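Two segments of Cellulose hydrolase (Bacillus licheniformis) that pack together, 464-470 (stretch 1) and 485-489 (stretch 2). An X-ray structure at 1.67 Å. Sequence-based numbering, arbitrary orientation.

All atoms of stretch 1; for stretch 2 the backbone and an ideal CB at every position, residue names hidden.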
# COMPACT_ATOMS: atom_id res chain seq x y z
N ALA A 464 -0.69 16.66 8.00
CA ALA A 464 -1.85 15.92 7.52
C ALA A 464 -2.09 16.13 6.02
O ALA A 464 -2.12 15.16 5.24
CB ALA A 464 -3.08 16.33 8.29
N THR A 465 -2.26 17.39 5.62
CA THR A 465 -2.42 17.73 4.21
C THR A 465 -2.07 19.21 4.00
O THR A 465 -1.76 19.93 4.96
CB THR A 465 -3.86 17.42 3.71
OG1 THR A 465 -3.95 17.66 2.30
CG2 THR A 465 -4.88 18.28 4.42
N VAL A 466 -2.10 19.67 2.76
CA VAL A 466 -1.78 21.06 2.46
C VAL A 466 -2.74 21.58 1.39
O VAL A 466 -3.05 20.85 0.46
CB VAL A 466 -0.32 21.23 1.93
CG1 VAL A 466 0.06 22.71 1.86
CG2 VAL A 466 0.67 20.45 2.77
N LYS A 467 -3.21 22.83 1.51
CA LYS A 467 -3.93 23.47 0.41
C LYS A 467 -3.19 24.75 0.01
O LYS A 467 -2.44 25.33 0.82
CB LYS A 467 -5.38 23.77 0.78
CG LYS A 467 -5.56 24.70 1.99
CD LYS A 467 -6.99 25.23 2.10
CE LYS A 467 -7.22 25.98 3.41
NZ LYS A 467 -8.64 26.44 3.54
N GLY A 468 -3.40 25.18 -1.23
CA GLY A 468 -2.75 26.36 -1.75
C GLY A 468 -3.72 27.18 -2.58
O GLY A 468 -4.41 26.64 -3.44
N VAL A 469 -3.74 28.48 -2.31
CA VAL A 469 -4.74 29.40 -2.86
C VAL A 469 -4.05 30.63 -3.44
O VAL A 469 -3.08 31.12 -2.87
CB VAL A 469 -5.74 29.80 -1.75
CG1 VAL A 469 -6.56 30.99 -2.15
CG2 VAL A 469 -6.64 28.62 -1.37
N VAL A 470 -4.52 31.11 -4.59
CA VAL A 470 -4.00 32.35 -5.15
C VAL A 470 -4.66 33.51 -4.41
O VAL A 470 -5.88 33.59 -4.34
CB VAL A 470 -4.26 32.46 -6.66
CG1 VAL A 470 -3.61 33.71 -7.22
CG2 VAL A 470 -3.76 31.20 -7.37
N UNK A 485 -10.55 22.02 -6.39
CA UNK A 485 -10.04 22.00 -5.02
C UNK A 485 -8.68 22.68 -4.92
O UNK A 485 -7.87 22.60 -5.85
CB UNK A 485 -9.94 20.56 -4.51
N UNK A 486 -8.42 23.34 -3.78
CA UNK A 486 -7.10 23.93 -3.52
C UNK A 486 -6.18 22.94 -2.85
O UNK A 486 -4.99 23.22 -2.66
CB UNK A 486 -7.23 25.18 -2.65
N UNK A 487 -6.71 21.77 -2.50
CA UNK A 487 -5.90 20.80 -1.76
C UNK A 487 -4.91 20.10 -2.68
O UNK A 487 -5.24 19.72 -3.81
CB UNK A 487 -6.80 19.77 -1.07
N UNK A 488 -3.68 19.99 -2.19
CA UNK A 488 -2.56 19.39 -2.92
C UNK A 488 -2.45 17.89 -2.66
O UNK A 488 -3.18 17.33 -1.83
CB UNK A 488 -1.25 20.08 -2.53
N UNK A 489 -1.51 17.24 -3.34
CA UNK A 489 -1.36 15.78 -3.25
C UNK A 489 -0.06 15.37 -2.57
O UNK A 489 1.02 15.86 -2.92
CB UNK A 489 -1.42 15.16 -4.65

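Stretch 1 is a strand, and the register is fixed by a single bridge: the CA of Lys467 lies 4.0 Å from the CA of position 487. Two backbone hydrogen bonds flank this pair. The N of position 488 donates to Val466 O (2.9 Å, 175°), and Gly468 N donates to the O of position 486 (2.9 Å, 162°). Both use main-chain atoms alone, so they say little about sequence.

At position 485 the ideal CB finds nothing of stretch 1 within 5.5 Å, and the extended backbone (-148/146) suits many residues. The residue is Thr485, rotamer t; its OG1 accepts a hydrogen bond from the N of position 487 (3.0 Å, 164°).

Position 486 points its CA-to-CB bond toward the strand. The ideal CB sits a tight 3.3 Å from Gly468 O, 3.7 Å from Val469 CG2 and 4.1 Å from Lys467 CB, so a compact apolar side chain would suit. Its phi of -89° permits proline, and its N is not used in bonding to stretch 1. Pro486 is found here. Pro486 CB packs on Val469 CG2 at 3.8 Å, and Pro486 CG lies 4.2 Å from Lys467 CB. Pro486 O also receives a CA-H...O contact from Lys467 CA (3.3 Å, 127° at H).

At position 487 the CA-to-CB bond points sideways, with Lys467 CB 4.6 Å and Thr465 OG1 4.9 Å from the ideal CB. A long aliphatic or an aromatic could cover the lysine methylenes, and a polar tip could approach the amine, if only through a water. Tyr487, with chi1 at -80° (m), brings its end nearer the strand. Lys467 CB lies over one ring face, 3.7 Å from the centroid and 13° off the normal, a CH-pi contact, while Thr465 OG1 approaches the edge, 3.9 Å from Tyr487 CD2. One water accepts from Lys467 NZ (2.7 Å) and donates to Tyr487 OH (2.8 Å).

At position 488 the CA-to-CB bond points sideways, with the ideal CB 3.6 Å from Val466 O; the Val466 side chain offers an apolar surface beside it. A medium-sized apolar group would suit: leucine, isoleucine or methionine. Leu488 (m, t) places CD1 4.1 Å from Val466 CG1. A second water links Leu488 O to Thr465 OG1, 2.7 Å from each.

Position 489 points away, with no stretch 1 atom within 5.5 Å of its ideal CB, leaving the choice open. Asn489 has its amide hydrogen-bonded elsewhere in the structure.

Stretch 2 485-489: TPYLN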
# COMPACT_ATOMS: atom_id res chain seq x y z
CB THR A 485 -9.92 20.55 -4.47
OG1 THR A 485 -9.41 20.59 -3.13
CG2 THR A 485 -8.95 19.70 -5.31
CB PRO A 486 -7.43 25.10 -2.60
CG PRO A 486 -8.56 24.56 -1.77
CD PRO A 486 -9.40 23.74 -2.74
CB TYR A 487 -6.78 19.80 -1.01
CG TYR A 487 -7.31 20.40 0.27
CD1 TYR A 487 -8.53 21.05 0.30
CD2 TYR A 487 -6.56 20.36 1.44
CE1 TYR A 487 -9.00 21.63 1.45
CE2 TYR A 487 -7.03 20.93 2.61
CZ TYR A 487 -8.25 21.56 2.61
OH TYR A 487 -8.72 22.13 3.77
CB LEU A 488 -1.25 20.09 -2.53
CG LEU A 488 -1.22 21.63 -2.64
CD1 LEU A 488 0.13 22.15 -2.19
CD2 LEU A 488 -1.49 22.07 -4.07
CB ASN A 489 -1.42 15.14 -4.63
CG ASN A 489 -2.78 15.29 -5.31
OD1 ASN A 489 -3.78 15.61 -4.67
ND2 ASN A 489 -2.83 15.01 -6.61
O HOH W 1 -3.71 15.76 0.35
O HOH W 2 -10.35 24.37 3.53
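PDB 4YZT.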